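Local coordinates for sporozoite-specific SAG protein (Toxoplasma gondii, PDB 2WNK) that is a SAG2-related sporozoite surface antigen, built from two SRS domains and probably displayed on the parasite membrane, where related antigens are thought to mediate host-cell attachment, at residues Phe98-Thr103 with Cys121-Leu126; Pro131-Cys136 with Ser155-Gly160; Asp140-Leu145 with Ala228-Val233. All blocks are in the same frame, centred on the assembly; numbering follows the deposited sequence.

Contact 1 (Phe98-Thr103 with Cys121-Leu126); sequences FLCQRT and CGVHIL
F98 and V123 face each other as a hydrogen-bonded antiparallel pair, a clear example of how a strand pair orders its apolar side chains. Followed outward, F98 first meets V123 through CB, which lies 4.1 Å from V123 CB. Its CG is anti to the carbonyl carbon (chi1 -56°), beside the backbone N. Beyond CG, the CD2 edge of the ring passes V123 CG1 at the limit of contact, and CE2 comes to 3.7 Å from I125 CD1, a methyl lying in the plane of the ring. One aromatic edge is therefore lined by two aliphatic branches of the partner strand, while the ring of F26 meets F98 from another strand.

Four backbone hydrogen bonds fix this register. V123 and F98 exchange N-H and C=O in both directions, each at 2.9 Å from N to O, and C100 and C121 do the same, with C100 N to C121 O the shorter of their two bonds at 2.8 Å. Between these pairs lies the non-hydrogen-bonded pair of L99 and G122, where L99 CD2 rests on G122 CA at 3.8 Å.

C100 and C121 put their side chains on the same face as F98 and V123, yet they are not bonded to each other. The chemistry thus combines a backbone ladder between the middle two strands of the sheet 12-17, 121-127, 94-101, 34-36 with two separate disulfides: C100 is tied to C28 at the end of strand 22-28, and C121 to C6 in the N-terminal segment ahead of strand 12-17.

Contact 2 (Pro131-Cys136 with Ser155-Gly160); sequences PQAPVC and SFVCGG
V157 meets both strand and loop of P131-C136, and three backbone hydrogen bonds set its place. Its N-H donates to P134 O (2.9 Å from V157 N), and its own carbonyl receives C136 N, 2.7 Å from V157 O in a nearly straight bond. The third runs from G159 N to C136 O at 3.1 Å, the donor standing above the carbonyl plane by 50°. Bonds to P134 and C136 on either side of V135 follow the usual parallel pattern.

P131, A133 and V135 make apolar contacts with V157. V157 CG2, anti to the carbonyl carbon, touches P131 CB at 4.0 Å, the two side chains crossing at about a right angle, and A133 CB lies close to the same methyl. V135 CG2 packs on V157 CB, whereas V135 CG1 reaches G159 CA at 3.6 Å.

Carbon-to-oxygen contacts complete the junction: P134 CD sits 3.3 Å from S155 O, and V135 CA approaches V157 O.

Strand 135-136 thus joins the edge of the sheet beside strand 152-158 by three backbone bonds and the small aliphatic contacts of P131, A133 and V135, while C136 and C158 carry separate disulfides to C229 and C221.

Contact 3 (Asp140-Leu145 with Ala228-Val233); sequences DHTLEL and ACKVLV
Strands 142-145 and 228-233 run parallel, their short axes 17° apart and 4.6 Å at closest approach, and the register is unbroken over four residue pairs, from T142 with K230 to L145 with V233. L143 illustrates the rule for parallel strands that one residue bonds two neighbours flanking its opposite number: its N-H goes to K230 O and its carbonyl accepts L232 N, both 2.9 Å from nitrogen to oxygen. K230 N to H141 O and L145 N to L232 O extend the ladder. At its start D140 N reaches A228 O at 2.8 Å, and a water bridges the same two residues, donating to D140 OD1 and accepting from A228 N.

On the face of T142, OG1 is anti to the carbonyl carbon (chi1 -52°), which leaves CG2 anti to the backbone N, 3.8 Å from L232 CB; T142 OG1 lies 4.0 Å from K230 CB. The K230 chain then runs extended and leads away; its NZ stays 5.2 Å from D140 OD1, too far for contact but probably close enough for a mild electrostatic attraction.

L143, L145, V231 and V233 on the other face are apolar. L145 CD1 packs against V231 CG1 at 3.8 Å, the two side chains crossing obliquely, and L145 CB is near V233 CG2.

Nearer the start of the pair, the SG of C229 lies at the edge of the H141 ring, 4.0 Å from H141 ND1 and near the ring plane.

Within its sheet, strand 142-147 is outermost and strand 228-235 lies between it and the antiparallel strand 215-222. L143, L145 and V231 pack on F156 of strand 152-158 in the facing sheet, and P134 covers both leucines.

How the contacts relate
From the N terminus, contact 1 comes first: it closes the loop of 17 residues between 98-103 and 121-126 inside the first SRS domain and is complete before the others open. The chain then passes into the second domain, where contacts 2 and 3 cross, their segments alternating as 131-136, 140-145, 155-160 and 228-233. Contact 2 closes a short loop, contact 3 one of 82 residues spanning most of the domain. Contacts 2 and 3 belong to two different sheets, with centres 11 Å apart, and the C136-C229 disulfide links them directly. Contact 1 stays separate, its centre 32 Å from that of contact 2 and 42 Å from that of contact 3.

Contact 1 (Phe98-Thr103 with Cys121-Leu126)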
loop_
_atom_site.group_PDB
_atom_site.type_symbol
_atom_site.label_atom_id
_atom_site.label_comp_id
_atom_site.label_asym_id
_atom_site.label_seq_id
_atom_site.Cartn_x
_atom_site.Cartn_y
_atom_site.Cartn_z
ATOM N N PHE A 98 15.761 -11.493 -2.368
ATOM C CA PHE A 98 16.402 -12.122 -3.501
ATOM C C PHE A 98 17.890 -11.818 -3.500
ATOM O O PHE A 98 18.340 -10.884 -2.794
ATOM C CB PHE A 98 15.819 -11.546 -4.810
ATOM C CG PHE A 98 14.322 -11.700 -4.897
ATOM C CD1 PHE A 98 13.770 -12.917 -5.307
ATOM C CD2 PHE A 98 13.481 -10.654 -4.525
ATOM C CE1 PHE A 98 12.399 -13.108 -5.399
ATOM C CE2 PHE A 98 12.094 -10.827 -4.592
ATOM C CZ PHE A 98 11.557 -12.060 -5.025
ATOM N N LEU A 99 18.658 -12.582 -4.289
ATOM C CA LEU A 99 20.012 -12.173 -4.602
ATOM C C LEU A 99 20.182 -11.976 -6.097
ATOM O O LEU A 99 19.616 -12.740 -6.895
ATOM C CB LEU A 99 20.999 -13.268 -4.180
ATOM C CG LEU A 99 21.079 -13.349 -2.650
ATOM C CD1 LEU A 99 21.775 -14.635 -2.200
ATOM C CD2 LEU A 99 21.806 -12.109 -2.080
ATOM N N CYS A 100 21.048 -11.031 -6.464
ATOM C CA CYS A 100 21.505 -10.877 -7.832
ATOM C C CYS A 100 22.934 -11.418 -7.809
ATOM O O CYS A 100 23.749 -10.969 -6.989
ATOM C CB CYS A 100 21.530 -9.395 -8.216
ATOM S SG CYS A 100 19.879 -8.574 -8.301
ATOM N N GLN A 101 23.195 -12.380 -8.659
ATOM C CA GLN A 101 24.459 -13.084 -8.667
ATOM C C GLN A 101 24.965 -13.306 -10.066
ATOM O O GLN A 101 24.238 -13.198 -10.980
ATOM C CB GLN A 101 24.322 -14.434 -7.967
ATOM C CG GLN A 101 23.595 -15.484 -8.658
ATOM C CD GLN A 101 23.297 -16.717 -7.805
ATOM O OE1 GLN A 101 22.889 -17.741 -8.298
ATOM N NE2 GLN A 101 23.469 -16.587 -6.550
ATOM N N ARG A 102 26.239 -13.636 -10.186
ATOM C CA ARG A 102 26.794 -14.072 -11.449
ATOM C C ARG A 102 26.067 -15.254 -12.036
ATOM O O ARG A 102 25.571 -16.096 -11.361
ATOM C CB ARG A 102 28.292 -14.423 -11.277
ATOM C CG ARG A 102 29.230 -13.301 -11.556
ATOM C CD ARG A 102 30.511 -13.264 -10.725
ATOM N NE ARG A 102 30.360 -12.129 -9.855
ATOM C CZ ARG A 102 30.978 -11.898 -8.718
ATOM N NH1 ARG A 102 30.648 -10.827 -8.072
ATOM N NH2 ARG A 102 31.957 -12.701 -8.258
ATOM N N THR A 103 26.035 -15.329 -13.340
ATOM C CA THR A 103 25.509 -16.464 -14.033
ATOM C C THR A 103 26.205 -17.710 -13.567
ATOM O O THR A 103 27.406 -17.726 -13.540
ATOM C CB THR A 103 25.816 -16.359 -15.521
ATOM O OG1 THR A 103 25.382 -15.097 -15.990
ATOM C CG2 THR A 103 25.116 -17.422 -16.245
ATOM N N CYS A 121 24.508 -9.213 -4.719
ATOM C CA CYS A 121 23.846 -8.017 -4.220
ATOM C C CYS A 121 22.453 -8.441 -3.773
ATOM O O CYS A 121 21.811 -9.249 -4.452
ATOM C CB CYS A 121 23.791 -6.911 -5.325
ATOM S SG CYS A 121 23.020 -5.361 -4.743
ATOM N N GLY A 122 21.977 -7.932 -2.631
ATOM C CA GLY A 122 20.744 -8.441 -2.028
ATOM C C GLY A 122 19.595 -7.455 -2.261
ATOM O O GLY A 122 19.807 -6.241 -2.339
ATOM N N VAL A 123 18.398 -8.003 -2.424
ATOM C CA VAL A 123 17.174 -7.228 -2.587
ATOM C C VAL A 123 16.235 -7.638 -1.482
ATOM O O VAL A 123 15.923 -8.832 -1.354
ATOM C CB VAL A 123 16.501 -7.566 -3.902
ATOM C CG1 VAL A 123 15.123 -6.845 -3.993
ATOM C CG2 VAL A 123 17.389 -7.126 -5.048
ATOM N N HIS A 124 15.858 -6.680 -0.641
ATOM C CA HIS A 124 14.980 -6.948 0.482
ATOM C C HIS A 124 13.669 -6.206 0.211
ATOM O O HIS A 124 13.687 -4.974 0.038
ATOM C CB HIS A 124 15.590 -6.415 1.751
ATOM C CG HIS A 124 14.664 -6.482 2.922
ATOM N ND1 HIS A 124 14.556 -5.459 3.836
ATOM C CD2 HIS A 124 13.760 -7.419 3.297
ATOM C CE1 HIS A 124 13.646 -5.774 4.743
ATOM N NE2 HIS A 124 13.151 -6.960 4.441
ATOM N N ILE A 125 12.563 -6.941 0.169
ATOM C CA ILE A 125 11.260 -6.304 -0.016
ATOM C C ILE A 125 10.455 -6.511 1.258
ATOM O O ILE A 125 10.174 -7.661 1.639
ATOM C CB ILE A 125 10.500 -6.839 -1.231
ATOM C CG1 ILE A 125 11.333 -6.639 -2.516
ATOM C CG2 ILE A 125 9.136 -6.135 -1.303
ATOM C CD1 ILE A 125 10.816 -7.410 -3.751
ATOM N N LEU A 126 10.145 -5.400 1.921
ATOM C CA LEU A 126 9.300 -5.393 3.121
ATOM C C LEU A 126 7.838 -5.184 2.703
ATOM O O LEU A 126 7.511 -4.196 2.056
ATOM C CB LEU A 126 9.730 -4.278 4.068
ATOM C CG LEU A 126 8.883 -4.276 5.357
ATOM C CD1 LEU A 126 9.072 -5.554 6.125
ATOM C CD2 LEU A 126 9.119 -3.056 6.246
#

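Contact 2 (Pro131-Cys136 with Ser155-Gly160)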
loop_
_atom_site.group_PDB
_atom_site.type_symbol
_atom_site.label_atom_id
_atom_site.label_comp_id
_atom_site.label_asym_id
_atom_site.label_seq_id
_atom_site.Cartn_x
_atom_site.Cartn_y
_atom_site.Cartn_z
ATOM N N PRO A 131 -4.211 -3.034 6.027
ATOM C CA PRO A 131 -4.938 -2.234 7.041
ATOM C C PRO A 131 -6.273 -2.905 7.368
ATOM O O PRO A 131 -6.908 -3.545 6.497
ATOM C CB PRO A 131 -5.187 -0.879 6.359
ATOM C CG PRO A 131 -4.362 -0.865 5.123
ATOM C CD PRO A 131 -3.950 -2.281 4.779
ATOM N N GLN A 132 -6.703 -2.782 8.618
ATOM C CA GLN A 132 -7.980 -3.358 9.018
ATOM C C GLN A 132 -9.024 -2.263 8.897
ATOM O O GLN A 132 -9.464 -1.692 9.885
ATOM C CB GLN A 132 -7.932 -3.883 10.462
ATOM C CG GLN A 132 -7.177 -5.233 10.588
ATOM C CD GLN A 132 -7.935 -6.444 9.991
ATOM O OE1 GLN A 132 -9.106 -6.704 10.331
ATOM N NE2 GLN A 132 -7.262 -7.199 9.127
ATOM N N ALA A 133 -9.367 -1.951 7.652
ATOM C CA ALA A 133 -10.388 -0.912 7.395
ATOM C C ALA A 133 -10.977 -1.135 6.044
ATOM O O ALA A 133 -10.322 -1.721 5.190
ATOM C CB ALA A 133 -9.801 0.547 7.484
ATOM N N PRO A 134 -12.244 -0.709 5.851
ATOM C CA PRO A 134 -12.844 -0.938 4.517
ATOM C C PRO A 134 -12.199 -0.082 3.444
ATOM O O PRO A 134 -11.786 1.050 3.720
ATOM C CB PRO A 134 -14.316 -0.497 4.721
ATOM C CG PRO A 134 -14.272 0.469 5.834
ATOM C CD PRO A 134 -13.156 -0.034 6.777
ATOM N N VAL A 135 -12.206 -0.566 2.217
ATOM C CA VAL A 135 -11.514 0.108 1.121
ATOM C C VAL A 135 -12.543 0.777 0.196
ATOM O O VAL A 135 -13.583 0.174 -0.089
ATOM C CB VAL A 135 -10.716 -0.928 0.276
ATOM C CG1 VAL A 135 -10.020 -0.206 -0.862
ATOM C CG2 VAL A 135 -9.705 -1.705 1.146
ATOM N N CYS A 136 -12.230 1.985 -0.287
ATOM C CA CYS A 136 -13.050 2.694 -1.272
ATOM C C CYS A 136 -12.194 2.670 -2.540
ATOM O O CYS A 136 -11.244 3.443 -2.669
ATOM C CB CYS A 136 -13.336 4.139 -0.807
ATOM S SG CYS A 136 -14.984 4.715 -1.433
ATOM N N SER A 155 -12.324 4.380 10.200
ATOM C CA SER A 155 -11.187 4.358 9.219
ATOM C C SER A 155 -11.714 3.934 7.845
ATOM O O SER A 155 -12.624 3.082 7.754
ATOM C CB SER A 155 -10.015 3.540 9.751
ATOM O OG SER A 155 -9.544 4.223 10.944
ATOM N N PHE A 156 -11.001 4.310 6.786
ATOM C CA PHE A 156 -11.063 3.637 5.537
ATOM C C PHE A 156 -9.818 3.792 4.726
ATOM O O PHE A 156 -8.903 4.514 5.140
ATOM C CB PHE A 156 -12.196 4.375 4.761
ATOM C CG PHE A 156 -11.968 5.890 4.595
ATOM C CD1 PHE A 156 -11.373 6.334 3.402
ATOM C CD2 PHE A 156 -12.329 6.829 5.565
ATOM C CE1 PHE A 156 -11.144 7.693 3.195
ATOM C CE2 PHE A 156 -12.085 8.218 5.394
ATOM C CZ PHE A 156 -11.485 8.648 4.196
ATOM N N VAL A 157 -9.786 3.083 3.601
ATOM C CA VAL A 157 -8.617 3.102 2.695
ATOM C C VAL A 157 -9.013 3.612 1.315
ATOM O O VAL A 157 -9.949 3.082 0.714
ATOM C CB VAL A 157 -8.013 1.711 2.569
ATOM C CG1 VAL A 157 -6.846 1.688 1.509
ATOM C CG2 VAL A 157 -7.584 1.204 3.930
ATOM N N CYS A 158 -8.275 4.587 0.788
ATOM C CA CYS A 158 -8.412 4.963 -0.620
ATOM C C CYS A 158 -7.592 3.928 -1.392
ATOM O O CYS A 158 -6.359 3.967 -1.340
ATOM C CB CYS A 158 -7.906 6.414 -0.860
ATOM S SG CYS A 158 -8.949 7.750 -0.196
ATOM N N GLY A 159 -8.264 3.001 -2.066
ATOM C CA GLY A 159 -7.592 1.835 -2.612
ATOM C C GLY A 159 -7.568 1.781 -4.130
ATOM O O GLY A 159 -8.201 2.584 -4.830
ATOM N N GLY A 160 -6.842 0.783 -4.629
ATOM C CA GLY A 160 -6.759 0.502 -6.061
ATOM C C GLY A 160 -6.174 1.695 -6.779
ATOM O O GLY A 160 -5.195 2.290 -6.303
#

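Contact 3 (Asp140-Leu145 with Ala228-Val233)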
loop_
_atom_site.group_PDB
_atom_site.type_symbol
_atom_site.label_atom_id
_atom_site.label_comp_id
_atom_site.label_asym_id
_atom_site.label_seq_id
_atom_site.Cartn_x
_atom_site.Cartn_y
_atom_site.Cartn_z
ATOM N N ASP A 140 -17.841 5.951 -8.568
ATOM C CA ASP A 140 -19.225 6.345 -8.228
ATOM C C ASP A 140 -19.946 5.430 -7.236
ATOM O O ASP A 140 -21.187 5.338 -7.221
ATOM C CB ASP A 140 -20.027 6.556 -9.497
ATOM C CG ASP A 140 -19.464 7.695 -10.326
ATOM O OD1 ASP A 140 -19.133 8.734 -9.709
ATOM O OD2 ASP A 140 -19.339 7.539 -11.556
ATOM N N HIS A 141 -19.143 4.784 -6.397
ATOM C CA HIS A 141 -19.625 3.949 -5.316
ATOM C C HIS A 141 -19.586 4.783 -4.025
ATOM O O HIS A 141 -18.795 5.710 -3.939
ATOM C CB HIS A 141 -18.720 2.712 -5.237
ATOM C CG HIS A 141 -19.068 1.805 -4.109
ATOM N ND1 HIS A 141 -18.319 1.728 -2.955
ATOM C CD2 HIS A 141 -20.134 1.004 -3.921
ATOM C CE1 HIS A 141 -18.898 0.883 -2.118
ATOM N NE2 HIS A 141 -20.007 0.440 -2.677
ATOM N N THR A 142 -20.468 4.500 -3.053
ATOM C CA THR A 142 -20.402 5.141 -1.731
ATOM C C THR A 142 -20.243 4.117 -0.614
ATOM O O THR A 142 -21.041 3.165 -0.492
ATOM C CB THR A 142 -21.645 5.929 -1.434
ATOM O OG1 THR A 142 -21.871 6.795 -2.540
ATOM C CG2 THR A 142 -21.485 6.803 -0.137
ATOM N N LEU A 143 -19.147 4.253 0.110
ATOM C CA LEU A 143 -18.891 3.512 1.358
ATOM C C LEU A 143 -19.496 4.305 2.518
ATOM O O LEU A 143 -19.114 5.453 2.769
ATOM C CB LEU A 143 -17.374 3.352 1.583
ATOM C CG LEU A 143 -16.867 2.819 2.916
ATOM C CD1 LEU A 143 -17.458 1.430 3.175
ATOM C CD2 LEU A 143 -15.355 2.744 2.840
ATOM N N GLU A 144 -20.475 3.747 3.222
ATOM C CA GLU A 144 -21.065 4.495 4.366
ATOM C C GLU A 144 -20.483 4.029 5.682
ATOM O O GLU A 144 -20.437 2.824 6.001
ATOM C CB GLU A 144 -22.600 4.370 4.367
ATOM C CG GLU A 144 -23.128 4.669 2.945
ATOM C CD GLU A 144 -24.624 4.560 2.777
ATOM O OE1 GLU A 144 -25.301 5.550 3.063
ATOM O OE2 GLU A 144 -25.119 3.503 2.300
ATOM N N LEU A 145 -20.045 5.010 6.459
ATOM C CA LEU A 145 -19.459 4.738 7.784
ATOM C C LEU A 145 -20.247 5.531 8.816
ATOM O O LEU A 145 -20.953 6.486 8.469
ATOM C CB LEU A 145 -18.005 5.221 7.871
ATOM C CG LEU A 145 -17.044 4.593 6.863
ATOM C CD1 LEU A 145 -15.606 5.140 7.047
ATOM C CD2 LEU A 145 -17.094 3.087 6.998
ATOM N N ALA A 228 -14.339 9.307 -8.726
ATOM C CA ALA A 228 -14.259 9.225 -7.265
ATOM C C ALA A 228 -15.047 8.052 -6.689
ATOM O O ALA A 228 -16.156 7.720 -7.176
ATOM C CB ALA A 228 -14.736 10.541 -6.619
ATOM N N CYS A 229 -14.471 7.455 -5.651
ATOM C CA CYS A 229 -15.179 6.612 -4.704
ATOM C C CYS A 229 -15.480 7.505 -3.482
ATOM O O CYS A 229 -14.602 8.148 -2.947
ATOM C CB CYS A 229 -14.283 5.440 -4.280
ATOM S SG CYS A 229 -15.130 4.156 -3.335
ATOM N N LYS A 230 -16.734 7.526 -3.056
ATOM C CA LYS A 230 -17.152 8.471 -2.009
ATOM C C LYS A 230 -17.210 7.726 -0.678
ATOM O O LYS A 230 -17.737 6.645 -0.566
ATOM C CB LYS A 230 -18.554 8.974 -2.373
ATOM C CG LYS A 230 -18.553 9.965 -3.554
ATOM C CD LYS A 230 -19.983 10.454 -3.855
ATOM C CE LYS A 230 -20.041 11.187 -5.214
ATOM N NZ LYS A 230 -21.426 11.254 -5.787
ATOM N N VAL A 231 -16.763 8.378 0.386
ATOM C CA VAL A 231 -16.861 7.831 1.730
ATOM C C VAL A 231 -17.686 8.831 2.525
ATOM O O VAL A 231 -17.314 9.994 2.773
ATOM C CB VAL A 231 -15.458 7.662 2.387
ATOM C CG1 VAL A 231 -15.585 7.001 3.735
ATOM C CG2 VAL A 231 -14.584 6.796 1.423
ATOM N N LEU A 232 -18.837 8.362 2.971
ATOM C CA LEU A 232 -19.787 9.258 3.636
ATOM C C LEU A 232 -19.924 8.792 5.081
ATOM O O LEU A 232 -20.407 7.687 5.341
ATOM C CB LEU A 232 -21.127 9.157 2.873
ATOM C CG LEU A 232 -22.236 10.146 3.158
ATOM C CD1 LEU A 232 -21.765 11.625 3.036
ATOM C CD2 LEU A 232 -23.380 9.875 2.177
ATOM N N VAL A 233 -19.543 9.668 5.997
ATOM C CA VAL A 233 -19.594 9.336 7.422
ATOM C C VAL A 233 -20.728 10.106 8.079
ATOM O O VAL A 233 -20.716 11.337 8.140
ATOM C CB VAL A 233 -18.325 9.704 8.117
ATOM C CG1 VAL A 233 -18.296 9.142 9.545
ATOM C CG2 VAL A 233 -17.114 9.282 7.312
HETATM O O HOH W 1 -16.707 9.805 -10.121
#